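PDB 6IJF: Tae4 from Agrobacterium tumefaciens, which probably acts as a type VI secretion amidase effector that cleaves amide bonds in the peptidoglycan of rival bacteria, with a papain-like cysteine peptidase fold. Local coordinates for residues Val4-Leu9 with Leu135-Ser140; Ser11-Ser16 with Cys145-Tyr150; Ile61-Ser66 with Thr89-Thr94; Val118-Asn123 with Gly131-Val136. All blocks are in the same frame, centred on the assembly; numbering follows the deposited sequence.

From the N terminus, contact 1 opens first: residues 4-9, which include the start of helix 6-11, settle on the end of strand 131-137 and close a loop of 125 residues. The end of that helix and the loop after it, 11-16, open contact 2 and pack on the loop 145-150, after strand 144-145, so contacts 1 and 2 cross along the chain; they also touch, L135 meeting Y13. Contact 3, 61-66 with 89-94, lies within both long loops and ties the segment after helix 48-58 to the end of helix 84-92. Contact 4 follows in series, pairing strands 116-122 and 131-137 as a hairpin inside the span of contact 2 and sharing L135 and V136 with contact 1.

Contact 1 of 4, residues Val4-Leu9 with Leu135-Ser140; sequences VNFDTL and LVRGGS
F6 presents a rim carbon of its ring to the flat face of the R137 guanidinium: CE2 sits over the centre of that group, 3.7 Å from R137 CZ, and the two planes stand 89° apart. Seen from the phenyl ring, the cation therefore lies at the edge and not over the pi face, while R137 finds its cation-pi partner in Y10. The ring reaches this place because F6 CG is anti to the backbone N (chi1 -177°). Its far corner, CZ, comes 3.5 Å from the carbonyl oxygen of V136. The carboxylate of D7 approaches the same guanidinium at its edge, nearly coplanar with it at 15°, but OD1 stays 3.7 Å from R137 NH2, a long salt bridge; D7 OD2 is hydrogen-bonded to Q162. In the fold, this is the first turn of helix 6-11 laid against the end of strand 131-137 in the antiparallel sheet. N5 forms the N-cap of that turn, its OD1 accepting from T8 N at 3.1 Å. Deeper in, the side chains of L9 and L135 cross obliquely, methyl to methyl, with L9 CD2 4.0 Å from L135 CD2. L9 packs onward against A55 and F56 of helix 48-58, and L135 against V118 of the neighbouring strand.

Contact 2 of 4, residues Ser11-Ser16 with Cys145-Tyr150; sequences SNYPSS and CASACY
The hydroxyl of S147 stands between Y13 and S16 and bonds to both. It donates to Y13 OH over 2.6 Å, lying at the edge of the tyrosine ring and near its plane, and accepts from the S16 backbone N at 3.0 Å along a nearly straight line of 170°. The torsion that sets OG anti to the carbonyl carbon (chi1 -77°) places it between the two partners. Alongside, A146 CB comes close to the Y13 ring, 3.3 Å from CE2. S15 OG donates to the carbonyl oxygen of A146 at 2.7 Å, coming from above the carbonyl plane, and also accepts from the backbone N of D17. One water continues the network, lying 2.6 Å from S16 OG and donating to S147 O at 2.7 Å. A second shell sets these groups in place: R51 of helix 48-58 binds the P14 carbonyl, and the backbone N atoms of S147 and A148 both donate to D134 OD2. D134 belongs to a probable Cys-His-Asp triad, as in papain-like enzymes, so the serine and tyrosine hydroxyls anchor a loop whose two amide N-H groups both point to D134 OD2, fixing that oxygen's position.

Contact 3 of 4, residues Ile61-Ser66 with Thr89-Thr94; sequences INIVPS and TLMKRT. With SO4 (sulfate ion), chain F.
L90 meets the loop 61-66 with one methyl, CD1, which touches I63 CG2 at 4.1 Å and approaches the carbonyl oxygen of P65 at 3.5 Å. Its CG is anti to the backbone N (chi1 179°), and the side chain slides past the P65 ring in the opposite direction. M91, one residue on, meets the other branch of I63: its chain bends at chi2 and chi3 and brings CE within 4.0 Å of I63 CD1, the two side chains crossing at about a right angle. F56 of helix 48-58 lies against both I63 and M91, so this apolar patch joins the loop and the end of helix 84-92 to a second helix. R93 then follows the helical turn. Its NH2 donates to V64 O at 3.0 Å, in the carbonyl plane, on a lone pair and with an N-H...O angle of 162°. The same NH2 lies 3.5 Å from P65 CD, beside the ring that follows a cis peptide bond. Along another edge of the guanidinium, NE and NH1 both donate to O3 of a sulfate, at 3.1 and 2.9 Å. T94 and S95 border this ion, which is probably a crystallisation component; S95 OG binds it. R93 thus shares its N-H groups between a neutral carbonyl and an anion, an arrangement consistent with a positive charge at the protein surface that would attract the sulfate.

Contact 4 of 4, residues Val118-Asn123 with Gly131-Val136; sequences VVAFNN and GHIDLV
F121 and H132 are paired across a beta hairpin, strands 116-122 and 131-137, neighbouring inner strands of the five-stranded antiparallel sheet. Four backbone bonds join the hydrogen-bonded pairs V119-D134 and F121-H132. On the face bearing these four residues, the F121 and H132 side chains lie side by side and point the same way, F121 CD2 meeting the edge of the imidazole 3.9 Å from H132 CD2. Different first torsions, H132 CG anti to its backbone N (chi1 -180°) and F121 CG anti to the carbonyl carbon (chi1 -56°), place each CG for this alignment. A methyl of V119, CG2, rests 3.8 Å above the F121 ring, offset toward its rim. The other face carries V118, A120, I133 and L135: V118 CG1 packs 4.1 Å from I133 CG1, and I133 goes on to M84 and L87 of helix 84-92. G131 CA makes a CA-H...O contact with F121 O at 3.1 Å. H132 and D134, probably two members of a Cys-His-Asp triad with C48, lie two residues apart on the same face of strand 131-137. H132 NE2 donates to D134 OD2 at 2.8 Å, on the anti side of the carboxylate, while D134 OD1 accepts from L135 N through its anti lone pair.

Contact 1 of 4, residues Val4-Leu9 with Leu135-Ser140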
loop_
_atom_site.group_PDB
_atom_site.type_symbol
_atom_site.label_atom_id
_atom_site.label_comp_id
_atom_site.label_asym_id
_atom_site.label_seq_id
_atom_site.Cartn_x
_atom_site.Cartn_y
_atom_site.Cartn_z
ATOM N N VAL C 4 -9.571 -3.044 34.049
ATOM C CA VAL C 4 -8.507 -2.207 33.420
ATOM C C VAL C 4 -9.153 -1.041 32.671
ATOM O O VAL C 4 -9.982 -1.339 31.820
ATOM C CB VAL C 4 -7.689 -2.984 32.376
ATOM C CG1 VAL C 4 -6.349 -2.308 32.131
ATOM C CG2 VAL C 4 -7.522 -4.465 32.705
ATOM N N ASN C 5 -8.684 0.193 32.865
ATOM C CA ASN C 5 -9.088 1.330 32.008
ATOM C C ASN C 5 -8.299 1.228 30.692
ATOM O O ASN C 5 -7.044 1.381 30.711
ATOM C CB ASN C 5 -8.921 2.687 32.696
ATOM C CG ASN C 5 -9.458 3.821 31.851
ATOM O OD1 ASN C 5 -8.948 4.093 30.764
ATOM N ND2 ASN C 5 -10.482 4.505 32.336
ATOM N N PHE C 6 -9.010 1.033 29.579
ATOM C CA PHE C 6 -8.407 0.956 28.232
ATOM C C PHE C 6 -7.606 2.231 27.941
ATOM O O PHE C 6 -6.523 2.101 27.363
ATOM C CB PHE C 6 -9.456 0.727 27.139
ATOM C CG PHE C 6 -8.810 0.571 25.790
ATOM C CD1 PHE C 6 -8.235 -0.641 25.424
ATOM C CD2 PHE C 6 -8.690 1.640 24.935
ATOM C CE1 PHE C 6 -7.624 -0.795 24.196
ATOM C CE2 PHE C 6 -8.055 1.495 23.708
ATOM C CZ PHE C 6 -7.539 0.263 23.334
ATOM N N ASP C 7 -8.102 3.427 28.291
ATOM C CA ASP C 7 -7.382 4.682 27.943
ATOM C C ASP C 7 -6.044 4.700 28.673
ATOM O O ASP C 7 -5.076 5.209 28.099
ATOM C CB ASP C 7 -8.236 5.911 28.225
ATOM C CG ASP C 7 -9.491 5.902 27.364
ATOM O OD1 ASP C 7 -9.361 5.672 26.133
ATOM O OD2 ASP C 7 -10.577 6.097 27.922
ATOM N N THR C 8 -5.983 4.141 29.884
ATOM C CA THR C 8 -4.728 4.083 30.683
ATOM C C THR C 8 -3.780 3.091 30.008
ATOM O O THR C 8 -2.614 3.430 29.783
ATOM C CB THR C 8 -5.012 3.704 32.141
ATOM O OG1 THR C 8 -5.855 4.720 32.685
ATOM C CG2 THR C 8 -3.755 3.561 32.962
ATOM N N LEU C 9 -4.271 1.892 29.705
ATOM C CA LEU C 9 -3.480 0.830 29.045
ATOM C C LEU C 9 -2.864 1.355 27.744
ATOM O O LEU C 9 -1.644 1.190 27.556
ATOM C CB LEU C 9 -4.431 -0.333 28.772
ATOM C CG LEU C 9 -3.739 -1.616 28.354
ATOM C CD1 LEU C 9 -2.794 -2.124 29.454
ATOM C CD2 LEU C 9 -4.795 -2.667 28.006
ATOM N N LEU C 135 -2.963 -3.849 20.898
ATOM C CA LEU C 135 -4.169 -3.114 21.332
ATOM C C LEU C 135 -4.885 -2.616 20.094
ATOM O O LEU C 135 -4.238 -2.205 19.125
ATOM C CB LEU C 135 -3.798 -1.912 22.220
ATOM C CG LEU C 135 -2.950 -2.236 23.457
ATOM C CD1 LEU C 135 -2.800 -1.023 24.326
ATOM C CD2 LEU C 135 -3.503 -3.409 24.249
ATOM N N VAL C 136 -6.199 -2.640 20.125
ATOM C CA VAL C 136 -6.994 -2.274 18.931
ATOM C C VAL C 136 -8.073 -1.283 19.353
ATOM O O VAL C 136 -8.604 -1.412 20.472
ATOM C CB VAL C 136 -7.557 -3.527 18.242
ATOM C CG1 VAL C 136 -8.487 -4.338 19.136
ATOM C CG2 VAL C 136 -8.245 -3.163 16.917
ATOM N N ARG C 137 -8.329 -0.310 18.492
ATOM C CA ARG C 137 -9.490 0.610 18.570
ATOM C C ARG C 137 -10.407 0.328 17.381
ATOM O O ARG C 137 -9.954 0.470 16.234
ATOM C CB ARG C 137 -9.030 2.075 18.546
ATOM C CG ARG C 137 -8.221 2.505 19.757
ATOM C CD ARG C 137 -7.911 4.007 19.610
ATOM N NE ARG C 137 -7.335 4.521 20.844
ATOM C CZ ARG C 137 -8.009 4.783 21.955
ATOM N NH1 ARG C 137 -9.323 4.653 22.000
ATOM N NH2 ARG C 137 -7.366 5.214 23.032
ATOM N N GLY C 138 -11.631 -0.117 17.644
ATOM C CA GLY C 138 -12.691 -0.224 16.628
ATOM C C GLY C 138 -13.194 1.166 16.256
ATOM O O GLY C 138 -13.229 2.057 17.105
ATOM N N GLY C 139 -13.407 1.416 14.974
ATOM C CA GLY C 139 -13.959 2.689 14.477
ATOM C C GLY C 139 -14.857 2.421 13.298
ATOM O O GLY C 139 -14.984 1.236 12.914
ATOM N N SER C 140 -15.475 3.466 12.760
ATOM C CA SER C 140 -16.445 3.361 11.643
ATOM C C SER C 140 -15.703 2.954 10.364
ATOM O O SER C 140 -16.238 2.104 9.622
ATOM C CB SER C 140 -17.200 4.657 11.461
ATOM O OG SER C 140 -18.580 4.370 11.314
#

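Contact 2 of 4, residues Ser11-Ser16 with Cys145-Tyr150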
loop_
_atom_site.group_PDB
_atom_site.type_symbol
_atom_site.label_atom_id
_atom_site.label_comp_id
_atom_site.label_asym_id
_atom_site.label_seq_id
_atom_site.Cartn_x
_atom_site.Cartn_y
_atom_site.Cartn_z
ATOM N N SER C 11 -2.461 4.570 26.642
ATOM C CA SER C 11 -1.512 5.671 26.957
ATOM C C SER C 11 -0.154 5.088 27.370
ATOM O O SER C 11 0.855 5.783 27.192
ATOM C CB SER C 11 -2.047 6.582 28.046
ATOM O OG SER C 11 -1.924 5.951 29.326
ATOM N N ASN C 12 -0.114 3.881 27.947
ATOM C CA ASN C 12 1.158 3.265 28.431
ATOM C C ASN C 12 1.824 2.357 27.383
ATOM O O ASN C 12 2.891 1.771 27.700
ATOM C CB ASN C 12 0.901 2.508 29.730
ATOM C CG ASN C 12 0.750 3.445 30.913
ATOM O OD1 ASN C 12 -0.048 3.197 31.832
ATOM N ND2 ASN C 12 1.555 4.492 30.928
ATOM N N TYR C 13 1.225 2.195 26.207
ATOM C CA TYR C 13 1.689 1.201 25.197
ATOM C C TYR C 13 2.738 1.840 24.284
ATOM O O TYR C 13 2.461 2.839 23.613
ATOM C CB TYR C 13 0.508 0.626 24.407
ATOM C CG TYR C 13 0.934 -0.298 23.284
ATOM C CD1 TYR C 13 1.220 -1.634 23.512
ATOM C CD2 TYR C 13 1.095 0.180 21.994
ATOM C CE1 TYR C 13 1.635 -2.468 22.496
ATOM C CE2 TYR C 13 1.471 -0.656 20.952
ATOM C CZ TYR C 13 1.759 -1.985 21.204
ATOM O OH TYR C 13 2.209 -2.767 20.175
ATOM N N PRO C 14 3.957 1.269 24.193
ATOM C CA PRO C 14 4.944 1.696 23.195
ATOM C C PRO C 14 4.765 0.984 21.844
ATOM O O PRO C 14 4.885 -0.250 21.747
ATOM C CB PRO C 14 6.259 1.332 23.905
ATOM C CG PRO C 14 5.932 0.050 24.613
ATOM C CD PRO C 14 4.466 0.162 25.015
ATOM N N SER C 15 4.457 1.741 20.797
ATOM C CA SER C 15 4.134 1.194 19.457
ATOM C C SER C 15 5.410 0.952 18.648
ATOM O O SER C 15 6.371 1.742 18.766
ATOM C CB SER C 15 3.163 2.122 18.757
ATOM O OG SER C 15 3.041 1.798 17.376
ATOM N N SER C 16 5.435 -0.068 17.787
ATOM C CA SER C 16 6.534 -0.297 16.808
ATOM C C SER C 16 6.266 0.438 15.477
ATOM O O SER C 16 7.089 0.299 14.539
ATOM C CB SER C 16 6.759 -1.784 16.567
ATOM O OG SER C 16 5.561 -2.402 16.179
ATOM N N CYS C 145 -4.985 -1.114 14.927
ATOM C CA CYS C 145 -4.058 -1.673 15.929
ATOM C C CYS C 145 -2.988 -0.623 16.206
ATOM O O CYS C 145 -2.561 0.100 15.281
ATOM C CB CYS C 145 -3.532 -3.020 15.457
ATOM S SG CYS C 145 -4.850 -4.248 15.219
ATOM N N ALA C 146 -2.503 -0.613 17.427
ATOM C CA ALA C 146 -1.469 0.329 17.895
ATOM C C ALA C 146 -0.154 0.104 17.144
ATOM O O ALA C 146 0.517 1.118 16.833
ATOM C CB ALA C 146 -1.318 0.206 19.391
ATOM N N SER C 147 0.218 -1.150 16.866
ATOM C CA SER C 147 1.462 -1.498 16.141
ATOM C C SER C 147 1.194 -2.085 14.750
ATOM O O SER C 147 1.838 -1.627 13.782
ATOM C CB SER C 147 2.315 -2.415 16.947
ATOM O OG SER C 147 2.986 -1.713 17.941
ATOM N N ALA C 148 0.306 -3.065 14.613
ATOM C CA ALA C 148 0.038 -3.715 13.312
ATOM C C ALA C 148 -1.159 -4.646 13.439
ATOM O O ALA C 148 -1.331 -5.222 14.508
ATOM C CB ALA C 148 1.272 -4.501 12.909
ATOM N N CYS C 149 -1.936 -4.818 12.385
ATOM C CA CYS C 149 -3.049 -5.802 12.333
ATOM C C CYS C 149 -2.642 -6.907 11.342
ATOM O O CYS C 149 -1.950 -6.602 10.349
ATOM C CB CYS C 149 -4.381 -5.141 11.959
ATOM S SG CYS C 149 -4.264 -4.471 10.299
ATOM N N TYR C 150 -3.021 -8.158 11.590
ATOM C CA TYR C 150 -2.678 -9.319 10.723
ATOM C C TYR C 150 -3.948 -10.133 10.468
ATOM O O TYR C 150 -4.134 -11.214 11.023
ATOM C CB TYR C 150 -1.594 -10.185 11.359
ATOM C CG TYR C 150 -0.233 -9.566 11.273
ATOM C CD1 TYR C 150 0.536 -9.699 10.129
ATOM C CD2 TYR C 150 0.277 -8.829 12.328
ATOM C CE1 TYR C 150 1.803 -9.151 10.049
ATOM C CE2 TYR C 150 1.536 -8.263 12.250
ATOM C CZ TYR C 150 2.308 -8.440 11.119
ATOM O OH TYR C 150 3.521 -7.836 11.044
HETATM O O HOH W 1 4.575 -1.564 13.886
#

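Contact 3 of 4, residues Ile61-Ser66 with Thr89-Thr94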
loop_
_atom_site.group_PDB
_atom_site.type_symbol
_atom_site.label_atom_id
_atom_site.label_comp_id
_atom_site.label_asym_id
_atom_site.label_seq_id
_atom_site.Cartn_x
_atom_site.Cartn_y
_atom_site.Cartn_z
ATOM N N ILE C 61 -0.504 -3.465 36.501
ATOM C CA ILE C 61 -0.891 -4.899 36.382
ATOM C C ILE C 61 0.375 -5.682 36.044
ATOM O O ILE C 61 0.863 -5.578 34.901
ATOM C CB ILE C 61 -2.009 -5.083 35.339
ATOM C CG1 ILE C 61 -3.184 -4.135 35.576
ATOM C CG2 ILE C 61 -2.458 -6.539 35.273
ATOM C CD1 ILE C 61 -4.299 -4.259 34.573
ATOM N N ASN C 62 0.873 -6.476 36.984
ATOM C CA ASN C 62 2.123 -7.232 36.752
ATOM C C ASN C 62 1.778 -8.491 35.955
ATOM O O ASN C 62 0.650 -9.010 36.094
ATOM C CB ASN C 62 2.874 -7.532 38.063
ATOM C CG ASN C 62 4.314 -7.955 37.823
ATOM O OD1 ASN C 62 4.845 -7.842 36.700
ATOM N ND2 ASN C 62 4.963 -8.443 38.874
ATOM N N ILE C 63 2.732 -8.946 35.156
ATOM C CA ILE C 63 2.631 -10.137 34.274
ATOM C C ILE C 63 3.304 -11.282 35.031
ATOM O O ILE C 63 4.543 -11.297 35.023
ATOM C CB ILE C 63 3.319 -9.843 32.919
ATOM C CG1 ILE C 63 2.671 -8.666 32.181
ATOM C CG2 ILE C 63 3.372 -11.087 32.046
ATOM C CD1 ILE C 63 1.167 -8.772 31.999
ATOM N N VAL C 64 2.501 -12.208 35.600
ATOM C CA VAL C 64 2.964 -13.350 36.446
ATOM C C VAL C 64 2.216 -14.626 36.045
ATOM O O VAL C 64 0.974 -14.668 36.045
ATOM C CB VAL C 64 2.798 -13.017 37.942
ATOM C CG1 VAL C 64 3.472 -11.699 38.261
ATOM C CG2 VAL C 64 1.341 -12.974 38.393
ATOM N N PRO C 65 2.915 -15.716 35.672
ATOM C CA PRO C 65 4.367 -15.742 35.581
ATOM C C PRO C 65 4.887 -14.957 34.367
ATOM O O PRO C 65 4.095 -14.598 33.500
ATOM C CB PRO C 65 4.699 -17.225 35.388
ATOM C CG PRO C 65 3.440 -17.823 34.762
ATOM C CD PRO C 65 2.302 -17.001 35.297
ATOM N N SER C 66 6.220 -14.844 34.245
ATOM C CA SER C 66 6.875 -14.147 33.105
ATOM C C SER C 66 8.184 -14.831 32.748
ATOM O O SER C 66 8.826 -15.378 33.646
ATOM C CB SER C 66 7.058 -12.694 33.436
ATOM O OG SER C 66 7.976 -12.522 34.502
ATOM N N THR C 89 -2.119 -16.835 26.167
ATOM C CA THR C 89 -2.522 -17.853 27.180
ATOM C C THR C 89 -2.767 -17.186 28.542
ATOM O O THR C 89 -3.837 -17.371 29.129
ATOM C CB THR C 89 -1.458 -18.955 27.238
ATOM O OG1 THR C 89 -1.404 -19.504 25.915
ATOM C CG2 THR C 89 -1.770 -20.010 28.282
ATOM N N LEU C 90 -1.821 -16.381 29.017
ATOM C CA LEU C 90 -1.938 -15.702 30.324
ATOM C C LEU C 90 -3.144 -14.777 30.327
ATOM O O LEU C 90 -3.878 -14.735 31.339
ATOM C CB LEU C 90 -0.643 -14.920 30.567
ATOM C CG LEU C 90 -0.577 -14.136 31.869
ATOM C CD1 LEU C 90 0.812 -14.312 32.470
ATOM C CD2 LEU C 90 -0.872 -12.658 31.648
ATOM N N MET C 91 -3.339 -14.020 29.246
ATOM C CA MET C 91 -4.425 -13.016 29.178
ATOM C C MET C 91 -5.771 -13.729 29.286
ATOM O O MET C 91 -6.733 -13.073 29.774
ATOM C CB MET C 91 -4.377 -12.225 27.861
ATOM C CG MET C 91 -3.307 -11.101 27.846
ATOM S SD MET C 91 -3.631 -9.908 29.146
ATOM C CE MET C 91 -1.961 -9.472 29.650
ATOM N N LYS C 92 -5.830 -14.987 28.821
ATOM C CA LYS C 92 -7.070 -15.819 28.759
ATOM C C LYS C 92 -7.507 -16.224 30.167
ATOM O O LYS C 92 -8.686 -16.543 30.333
ATOM C CB LYS C 92 -6.831 -17.097 27.943
ATOM C CG LYS C 92 -7.876 -17.443 26.915
ATOM C CD LYS C 92 -7.429 -18.579 25.995
ATOM C CE LYS C 92 -8.591 -19.331 25.380
ATOM N NZ LYS C 92 -8.131 -20.425 24.492
ATOM N N ARG C 93 -6.594 -16.219 31.146
ATOM C CA ARG C 93 -6.909 -16.639 32.536
ATOM C C ARG C 93 -7.960 -15.707 33.115
ATOM O O ARG C 93 -7.949 -14.510 32.786
ATOM C CB ARG C 93 -5.656 -16.699 33.401
ATOM C CG ARG C 93 -4.706 -17.779 32.896
ATOM C CD ARG C 93 -3.297 -17.495 33.366
ATOM N NE ARG C 93 -3.255 -17.327 34.809
ATOM C CZ ARG C 93 -2.245 -16.778 35.496
ATOM N NH1 ARG C 93 -2.357 -16.625 36.804
ATOM N NH2 ARG C 93 -1.155 -16.355 34.873
ATOM N N THR C 94 -8.830 -16.260 33.957
ATOM C CA THR C 94 -9.954 -15.540 34.605
ATOM C C THR C 94 -9.361 -14.401 35.461
ATOM O O THR C 94 -10.045 -13.372 35.647
ATOM C CB THR C 94 -10.860 -16.517 35.378
ATOM O OG1 THR C 94 -10.066 -17.451 36.114
ATOM C CG2 THR C 94 -11.763 -17.315 34.468
HETATM S S SO4 F . -6.235 -18.347 37.055
HETATM O O1 SO4 F . -6.627 -19.083 38.226
HETATM O O2 SO4 F . -7.299 -17.451 36.677
HETATM O O3 SO4 F . -5.036 -17.588 37.343
HETATM O O4 SO4 F . -6.008 -19.267 35.967
#

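Contact 4 of 4, residues Val118-Asn123 with Gly131-Val136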
loop_
_atom_site.group_PDB
_atom_site.type_symbol
_atom_site.label_atom_id
_atom_site.label_comp_id
_atom_site.label_asym_id
_atom_site.label_seq_id
_atom_site.Cartn_x
_atom_site.Cartn_y
_atom_site.Cartn_z
ATOM N N VAL C 118 -7.803 -5.695 23.643
ATOM C CA VAL C 118 -6.556 -6.431 23.312
ATOM C C VAL C 118 -6.918 -7.409 22.209
ATOM O O VAL C 118 -8.046 -7.920 22.238
ATOM C CB VAL C 118 -5.988 -7.168 24.540
ATOM C CG1 VAL C 118 -4.739 -7.944 24.180
ATOM C CG2 VAL C 118 -5.738 -6.207 25.689
ATOM N N VAL C 119 -6.023 -7.619 21.261
ATOM C CA VAL C 119 -6.291 -8.521 20.110
ATOM C C VAL C 119 -5.082 -9.429 19.921
ATOM O O VAL C 119 -3.956 -8.932 20.011
ATOM C CB VAL C 119 -6.634 -7.742 18.825
ATOM C CG1 VAL C 119 -5.503 -6.828 18.382
ATOM C CG2 VAL C 119 -7.059 -8.692 17.718
ATOM N N ALA C 120 -5.336 -10.696 19.622
ATOM C CA ALA C 120 -4.315 -11.696 19.273
ATOM C C ALA C 120 -4.648 -12.281 17.910
ATOM O O ALA C 120 -5.769 -12.789 17.737
ATOM C CB ALA C 120 -4.273 -12.751 20.340
ATOM N N PHE C 121 -3.715 -12.138 16.979
ATOM C CA PHE C 121 -3.742 -12.705 15.614
ATOM C C PHE C 121 -2.918 -13.982 15.682
ATOM O O PHE C 121 -1.685 -13.877 15.809
ATOM C CB PHE C 121 -3.207 -11.701 14.596
ATOM C CG PHE C 121 -3.928 -10.372 14.584
ATOM C CD1 PHE C 121 -5.098 -10.191 13.851
ATOM C CD2 PHE C 121 -3.422 -9.289 15.276
ATOM C CE1 PHE C 121 -5.745 -8.968 13.845
ATOM C CE2 PHE C 121 -4.047 -8.053 15.233
ATOM C CZ PHE C 121 -5.219 -7.894 14.539
ATOM N N ASN C 122 -3.581 -15.140 15.640
ATOM C CA ASN C 122 -2.921 -16.456 15.861
ATOM C C ASN C 122 -2.569 -17.104 14.522
ATOM O O ASN C 122 -3.472 -17.190 13.666
ATOM C CB ASN C 122 -3.799 -17.393 16.680
ATOM C CG ASN C 122 -4.328 -16.732 17.922
ATOM O OD1 ASN C 122 -5.542 -16.542 18.063
ATOM N ND2 ASN C 122 -3.428 -16.303 18.787
ATOM N N ASN C 123 -1.326 -17.553 14.359
ATOM C CA ASN C 123 -0.833 -18.332 13.193
ATOM C C ASN C 123 -0.926 -17.492 11.917
ATOM O O ASN C 123 -1.879 -17.642 11.114
ATOM C CB ASN C 123 -1.567 -19.678 13.136
ATOM C CG ASN C 123 -1.517 -20.380 14.474
ATOM O OD1 ASN C 123 -0.439 -20.578 15.034
ATOM N ND2 ASN C 123 -2.680 -20.667 15.028
ATOM N N GLY C 131 2.242 -15.618 16.468
ATOM C CA GLY C 131 1.380 -14.577 15.895
ATOM C C GLY C 131 1.664 -13.240 16.548
ATOM O O GLY C 131 2.821 -12.996 16.923
ATOM N N HIS C 132 0.670 -12.364 16.578
ATOM C CA HIS C 132 0.842 -10.937 16.949
ATOM C C HIS C 132 -0.197 -10.604 18.002
ATOM O O HIS C 132 -1.374 -10.959 17.828
ATOM C CB HIS C 132 0.711 -10.043 15.713
ATOM C CG HIS C 132 0.883 -8.591 16.002
ATOM N ND1 HIS C 132 2.098 -8.074 16.378
ATOM C CD2 HIS C 132 -0.001 -7.565 15.995
ATOM C CE1 HIS C 132 1.963 -6.772 16.595
ATOM N NE2 HIS C 132 0.688 -6.427 16.339
ATOM N N ILE C 133 0.239 -9.944 19.065
ATOM C CA ILE C 133 -0.689 -9.410 20.097
ATOM C C ILE C 133 -0.514 -7.899 20.183
ATOM O O ILE C 133 0.629 -7.402 19.982
ATOM C CB ILE C 133 -0.457 -10.143 21.431
ATOM C CG1 ILE C 133 -1.594 -9.843 22.394
ATOM C CG2 ILE C 133 0.932 -9.846 22.003
ATOM C CD1 ILE C 133 -1.627 -10.771 23.583
ATOM N N ASP C 134 -1.609 -7.183 20.396
ATOM C CA ASP C 134 -1.622 -5.722 20.180
ATOM C C ASP C 134 -2.853 -5.170 20.884
ATOM O O ASP C 134 -3.651 -5.956 21.421
ATOM C CB ASP C 134 -1.629 -5.392 18.673
ATOM C CG ASP C 134 -0.985 -4.071 18.291
ATOM O OD1 ASP C 134 -0.991 -3.145 19.114
ATOM O OD2 ASP C 134 -0.402 -4.007 17.204
ATOM N N LEU C 135 -2.963 -3.849 20.898
ATOM C CA LEU C 135 -4.169 -3.114 21.332
ATOM C C LEU C 135 -4.885 -2.616 20.094
ATOM O O LEU C 135 -4.238 -2.205 19.125
ATOM C CB LEU C 135 -3.798 -1.912 22.220
ATOM C CG LEU C 135 -2.950 -2.236 23.457
ATOM C CD1 LEU C 135 -2.800 -1.023 24.326
ATOM C CD2 LEU C 135 -3.503 -3.409 24.249
ATOM N N VAL C 136 -6.199 -2.640 20.125
ATOM C CA VAL C 136 -6.994 -2.274 18.931
ATOM C C VAL C 136 -8.073 -1.283 19.353
ATOM O O VAL C 136 -8.604 -1.412 20.472
ATOM C CB VAL C 136 -7.557 -3.527 18.242
ATOM C CG1 VAL C 136 -8.487 -4.338 19.136
ATOM C CG2 VAL C 136 -8.245 -3.163 16.917
#